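Local atomic coordinates of uncharacterized protein (Bombyx mori, PDB entry 5AZ0), a protein that probably reduces aldehydes and ketones to alcohols with a nicotinamide cofactor, as other members of the aldo-keto reductase family do. Residues F100-V105 with L133-W138; E155-F160 with K170-S175. One frame throughout, in Å; residues are numbered along the deposited sequence. Where two conformers were deposited one is given.

Contact 1: F100-V105 with L133-W138; sequences FITTKV and LVLMHW
Two groups approach the carbonyl oxygen of Val105: the backbone N of His137 donates to Val105 O at 3.0 Å, and a water that accepts from Trp138 N lies 2.7 Å from Val105 O. The His137 N bond closes the parallel ladder of strands 100-105 and 133-136, one residue past the end of the second strand. Next to it, Val105 N meets Leu135 O at 2.9 Å, whereas the first rung, Leu133 N to Ile101 O, is weak. Past the strand end, His137 has CG anti to its backbone N (chi1 -151°) and its ring faces the extended Lys104 chain. Lys104 CD sits over the middle of the imidazole, 3.7 Å from the centroid of the His137 ring, a CH-pi contact. A second water lies in the ring plane, 2.9 Å from His137 ND1. Lys104 CE also rests on Leu135 CD1 at 3.9 Å, while on the other face of the sheet Val105 CG2 meets Val134 CG2. Lys104 NZ forms a salt bridge with Asp70 and hydrogen bonds with Tyr75 and Gln197. Asp70, Tyr75, Lys104 and His137 are consistent with the catalytic tetrad of aldo-keto reductases, so this contact probably sets two active-site side chains against each other.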
# COMPACT_ATOMS: atom_id res chain seq x y z
N PHE A 100 4.65 10.64 -7.49
CA PHE A 100 4.56 9.21 -7.69
C PHE A 100 3.17 8.80 -7.29
O PHE A 100 2.86 8.81 -6.11
CB PHE A 100 5.57 8.48 -6.81
CG PHE A 100 5.74 7.04 -7.18
CD1 PHE A 100 4.76 6.06 -6.78
CD2 PHE A 100 6.76 6.66 -8.01
CE1 PHE A 100 4.90 4.74 -7.20
CE2 PHE A 100 6.91 5.35 -8.45
CZ PHE A 100 6.00 4.38 -8.03
N ILE A 101 2.32 8.43 -8.26
CA ILE A 101 0.94 8.10 -7.99
C ILE A 101 0.62 6.67 -8.36
O ILE A 101 0.93 6.22 -9.45
CB ILE A 101 0.01 9.04 -8.78
CG1 ILE A 101 0.25 10.49 -8.33
CG2 ILE A 101 -1.46 8.67 -8.59
CD1 ILE A 101 -0.39 11.48 -9.30
N THR A 102 0.07 5.97 -7.41
CA THR A 102 -0.26 4.52 -7.56
C THR A 102 -1.77 4.31 -7.56
O THR A 102 -2.49 4.93 -6.77
CB THR A 102 0.29 3.72 -6.36
OG1 THR A 102 1.71 3.73 -6.38
CG2 THR A 102 -0.12 2.23 -6.43
N THR A 103 -2.27 3.48 -8.46
CA THR A 103 -3.63 2.99 -8.34
C THR A 103 -3.64 1.45 -8.49
O THR A 103 -2.59 0.85 -8.64
CB THR A 103 -4.66 3.70 -9.26
OG1 THR A 103 -5.98 3.30 -8.83
CG2 THR A 103 -4.48 3.31 -10.68
N LYS A 104 -4.82 0.84 -8.42
CA LYS A 104 -4.95 -0.60 -8.23
C LYS A 104 -6.25 -1.12 -8.89
O LYS A 104 -7.22 -0.40 -8.94
CB LYS A 104 -4.85 -1.03 -6.76
CG LYS A 104 -3.75 -0.36 -5.97
CD LYS A 104 -3.83 -0.73 -4.49
CE LYS A 104 -2.96 0.28 -3.76
NZ LYS A 104 -3.06 0.22 -2.32
N VAL A 105 -6.17 -2.32 -9.45
CA VAL A 105 -7.25 -2.97 -10.22
C VAL A 105 -7.80 -4.05 -9.29
O VAL A 105 -7.02 -4.99 -8.80
CB VAL A 105 -6.64 -3.68 -11.44
CG1 VAL A 105 -7.64 -4.56 -12.20
CG2 VAL A 105 -6.07 -2.62 -12.38
N LEU A 133 2.57 3.80 -10.99
CA LEU A 133 2.53 2.41 -10.63
C LEU A 133 1.07 1.91 -10.64
O LEU A 133 0.19 2.60 -10.13
CB LEU A 133 3.19 2.22 -9.24
CG LEU A 133 3.09 0.81 -8.65
CD1 LEU A 133 3.89 -0.19 -9.50
CD2 LEU A 133 3.66 0.88 -7.23
N VAL A 134 0.81 0.73 -11.22
CA VAL A 134 -0.49 0.10 -11.03
C VAL A 134 -0.29 -1.32 -10.49
O VAL A 134 0.57 -2.05 -10.99
CB VAL A 134 -1.30 0.16 -12.33
CG1 VAL A 134 -0.69 -0.66 -13.45
CG2 VAL A 134 -2.74 -0.30 -12.10
N LEU A 135 -1.09 -1.69 -9.51
CA LEU A 135 -1.07 -3.00 -8.87
C LEU A 135 -2.31 -3.86 -9.11
O LEU A 135 -3.44 -3.37 -9.23
CB LEU A 135 -0.94 -2.84 -7.36
CG LEU A 135 0.11 -1.88 -6.86
CD1 LEU A 135 0.06 -1.71 -5.33
CD2 LEU A 135 1.50 -2.32 -7.30
N MET A 136 -2.06 -5.15 -9.14
CA MET A 136 -3.06 -6.16 -8.91
C MET A 136 -3.41 -6.18 -7.47
O MET A 136 -2.60 -6.54 -6.58
CB MET A 136 -2.60 -7.50 -9.47
CG MET A 136 -3.77 -8.51 -9.62
SD MET A 136 -3.24 -10.19 -10.04
CE MET A 136 -1.96 -9.96 -11.30
N HIS A 137 -4.59 -5.62 -7.14
CA HIS A 137 -4.95 -5.37 -5.74
C HIS A 137 -4.93 -6.67 -4.89
O HIS A 137 -4.41 -6.66 -3.81
CB HIS A 137 -6.28 -4.68 -5.65
CG HIS A 137 -6.44 -3.81 -4.47
ND1 HIS A 137 -7.14 -2.63 -4.52
CD2 HIS A 137 -5.98 -3.92 -3.20
CE1 HIS A 137 -7.11 -2.05 -3.33
NE2 HIS A 137 -6.39 -2.80 -2.51
N TRP A 138 -5.47 -7.76 -5.45
CA TRP A 138 -5.40 -9.09 -4.83
C TRP A 138 -5.23 -10.10 -5.89
O TRP A 138 -5.59 -9.86 -7.04
CB TRP A 138 -6.68 -9.44 -4.06
CG TRP A 138 -6.87 -8.58 -2.91
CD1 TRP A 138 -7.38 -7.34 -2.91
CD2 TRP A 138 -6.55 -8.89 -1.54
NE1 TRP A 138 -7.44 -6.83 -1.61
CE2 TRP A 138 -6.90 -7.76 -0.76
CE3 TRP A 138 -6.04 -10.01 -0.89
CZ2 TRP A 138 -6.71 -7.71 0.62
CZ3 TRP A 138 -5.84 -9.97 0.51
CH2 TRP A 138 -6.17 -8.82 1.24
O HOH W 1 -8.86 -1.46 -6.58
O HOH W 2 -7.49 -7.47 -7.81

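Contact 2: E155-F160 with K170-S175; sequences ETWRGF and KAIGVS
Trp157 reaches from the helix to the strand with its benzo ring leading, CG being anti to the backbone N (chi1 -169°). Ile172 meets this ring obliquely: its CG1 branch lies between backbone N and carbonyl carbon (chi1 57°), which brings Ile172 CD1 to 3.3 Å from Trp157 CZ2, a tight fit. Val174 crosses the indole at about a right angle, with Val174 CG1 3.6 Å from Trp157 CZ3. Between these two side chains the strand backbone runs past the ring edge, and Gly173 O lies near the indole plane, 3.4 Å from Trp157 CZ3. Phe160 CB stands over the rim of one indole face, 3.8 Å above the Trp157 ring plane. Phe160 and Ile172 run antiparallel alongside each other, so that Ile172 CG2 comes to 4.0 Å from Phe160 CB and lies at the edge of the phenyl ring. The indole N-H of Trp157 binds Val191 O, which limits how the ring can turn. An alanine in place of Trp157 would probably open a gap beside Ile172 and Val174 and leave Val191 O without this donor. Helix 153-165 thus packs on barrel strand 172-175, the N-to-C axes of residues 155-160 and 172-175 lying at 144°, with helix 179-188 touching Trp157 and Val174 and helix 112-126 touching Phe160.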
# COMPACT_ATOMS: atom_id res chain seq x y z
N GLU A 155 -2.67 -14.81 -16.10
CA GLU A 155 -3.45 -14.24 -17.23
C GLU A 155 -3.62 -12.78 -16.90
O GLU A 155 -3.41 -11.97 -17.74
CB GLU A 155 -4.89 -14.81 -17.54
CG GLU A 155 -5.53 -14.07 -18.77
CD GLU A 155 -7.03 -14.26 -19.05
OE1 GLU A 155 -7.49 -15.38 -18.73
OE2 GLU A 155 -7.70 -13.32 -19.64
N THR A 156 -3.98 -12.45 -15.67
CA THR A 156 -4.15 -11.05 -15.34
C THR A 156 -2.88 -10.22 -15.64
O THR A 156 -2.96 -9.13 -16.20
CB THR A 156 -4.54 -10.88 -13.89
OG1 THR A 156 -5.58 -11.82 -13.60
CG2 THR A 156 -4.98 -9.45 -13.62
N TRP A 157 -1.73 -10.81 -15.38
CA TRP A 157 -0.46 -10.18 -15.48
C TRP A 157 -0.14 -9.86 -16.89
O TRP A 157 0.41 -8.80 -17.14
CB TRP A 157 0.63 -11.03 -14.80
CG TRP A 157 1.93 -10.25 -14.67
CD1 TRP A 157 3.05 -10.42 -15.37
CD2 TRP A 157 2.16 -9.16 -13.80
NE1 TRP A 157 4.02 -9.51 -14.96
CE2 TRP A 157 3.50 -8.74 -13.98
CE3 TRP A 157 1.36 -8.50 -12.86
CZ2 TRP A 157 4.05 -7.65 -13.30
CZ3 TRP A 157 1.93 -7.44 -12.12
CH2 TRP A 157 3.24 -7.02 -12.37
N ARG A 158 -0.60 -10.68 -17.84
CA ARG A 158 -0.43 -10.30 -19.24
C ARG A 158 -1.09 -8.94 -19.56
O ARG A 158 -0.59 -8.19 -20.35
CB ARG A 158 -0.98 -11.33 -20.26
CG ARG A 158 -0.26 -12.69 -20.28
CD ARG A 158 -0.70 -13.72 -21.40
NE ARG A 158 -1.48 -14.87 -20.88
CZ ARG A 158 -1.02 -15.85 -20.06
NH1 ARG A 158 0.24 -15.91 -19.62
NH2 ARG A 158 -1.86 -16.82 -19.64
N GLY A 159 -2.25 -8.70 -19.00
CA GLY A 159 -2.94 -7.43 -19.13
C GLY A 159 -2.11 -6.33 -18.48
O GLY A 159 -2.05 -5.24 -19.03
N PHE A 160 -1.49 -6.58 -17.31
CA PHE A 160 -0.60 -5.53 -16.70
C PHE A 160 0.57 -5.24 -17.64
O PHE A 160 0.88 -4.09 -17.89
CB PHE A 160 -0.09 -5.93 -15.30
CG PHE A 160 -1.07 -5.64 -14.23
CD1 PHE A 160 -2.23 -6.37 -14.12
CD2 PHE A 160 -0.86 -4.61 -13.36
CE1 PHE A 160 -3.17 -6.08 -13.16
CE2 PHE A 160 -1.77 -4.31 -12.41
CZ PHE A 160 -2.95 -5.02 -12.33
N LYS A 170 3.84 3.71 -15.68
CA LYS A 170 5.33 3.61 -15.79
C LYS A 170 5.83 2.36 -15.05
O LYS A 170 6.97 2.03 -15.16
CB LYS A 170 6.01 4.80 -15.16
CG LYS A 170 5.68 6.15 -15.76
CD LYS A 170 6.23 6.26 -17.17
CE LYS A 170 6.86 7.66 -17.44
NZ LYS A 170 7.81 7.66 -18.60
N ALA A 171 4.97 1.68 -14.30
CA ALA A 171 5.39 0.48 -13.59
C ALA A 171 4.21 -0.40 -13.24
O ALA A 171 3.09 0.11 -12.99
CB ALA A 171 6.20 0.81 -12.32
N ILE A 172 4.48 -1.72 -13.15
CA ILE A 172 3.47 -2.70 -12.74
C ILE A 172 3.96 -3.46 -11.53
O ILE A 172 5.18 -3.76 -11.41
CB ILE A 172 3.05 -3.62 -13.93
CG1 ILE A 172 4.28 -4.35 -14.53
CG2 ILE A 172 2.37 -2.83 -15.02
CD1 ILE A 172 3.98 -5.29 -15.63
N GLY A 173 3.02 -3.80 -10.65
CA GLY A 173 3.30 -4.50 -9.43
C GLY A 173 2.08 -5.27 -8.96
O GLY A 173 1.01 -5.25 -9.62
N VAL A 174 2.22 -5.88 -7.77
CA VAL A 174 1.18 -6.68 -7.16
C VAL A 174 0.97 -6.30 -5.75
O VAL A 174 1.75 -5.56 -5.14
CB VAL A 174 1.47 -8.23 -7.29
CG1 VAL A 174 1.56 -8.67 -8.75
CG2 VAL A 174 2.77 -8.65 -6.54
N SER A 175 -0.09 -6.81 -5.19
CA SER A 175 -0.38 -6.59 -3.82
C SER A 175 -0.97 -7.89 -3.22
O SER A 175 -1.72 -8.60 -3.84
CB SER A 175 -1.36 -5.45 -3.71
OG SER A 175 -1.60 -5.11 -2.36

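The centres of contacts 1 and 2 lie about 9 Å apart, and the two follow in series along the chain. Contact 1 pairs the strands of one beta-alpha-beta unit, whose crossover is helix 112-126; contact 2 joins helix and returning strand of the next unit. Strand 133-136 of contact 1 neighbours strand 172-175 of contact 2 in the parallel sheet, joined by probable hydrogen bonds from Val134 N to Ala171 O (2.9 Å) and Gly173 N to Val134 O (3.0 Å). Phe160 also touches Val105, Val134 and Met136. Successive units thus build the TIM barrel, with contact 2 between its strands and helical layer and contact 1 leading to the probable active site at the C-terminal strand ends.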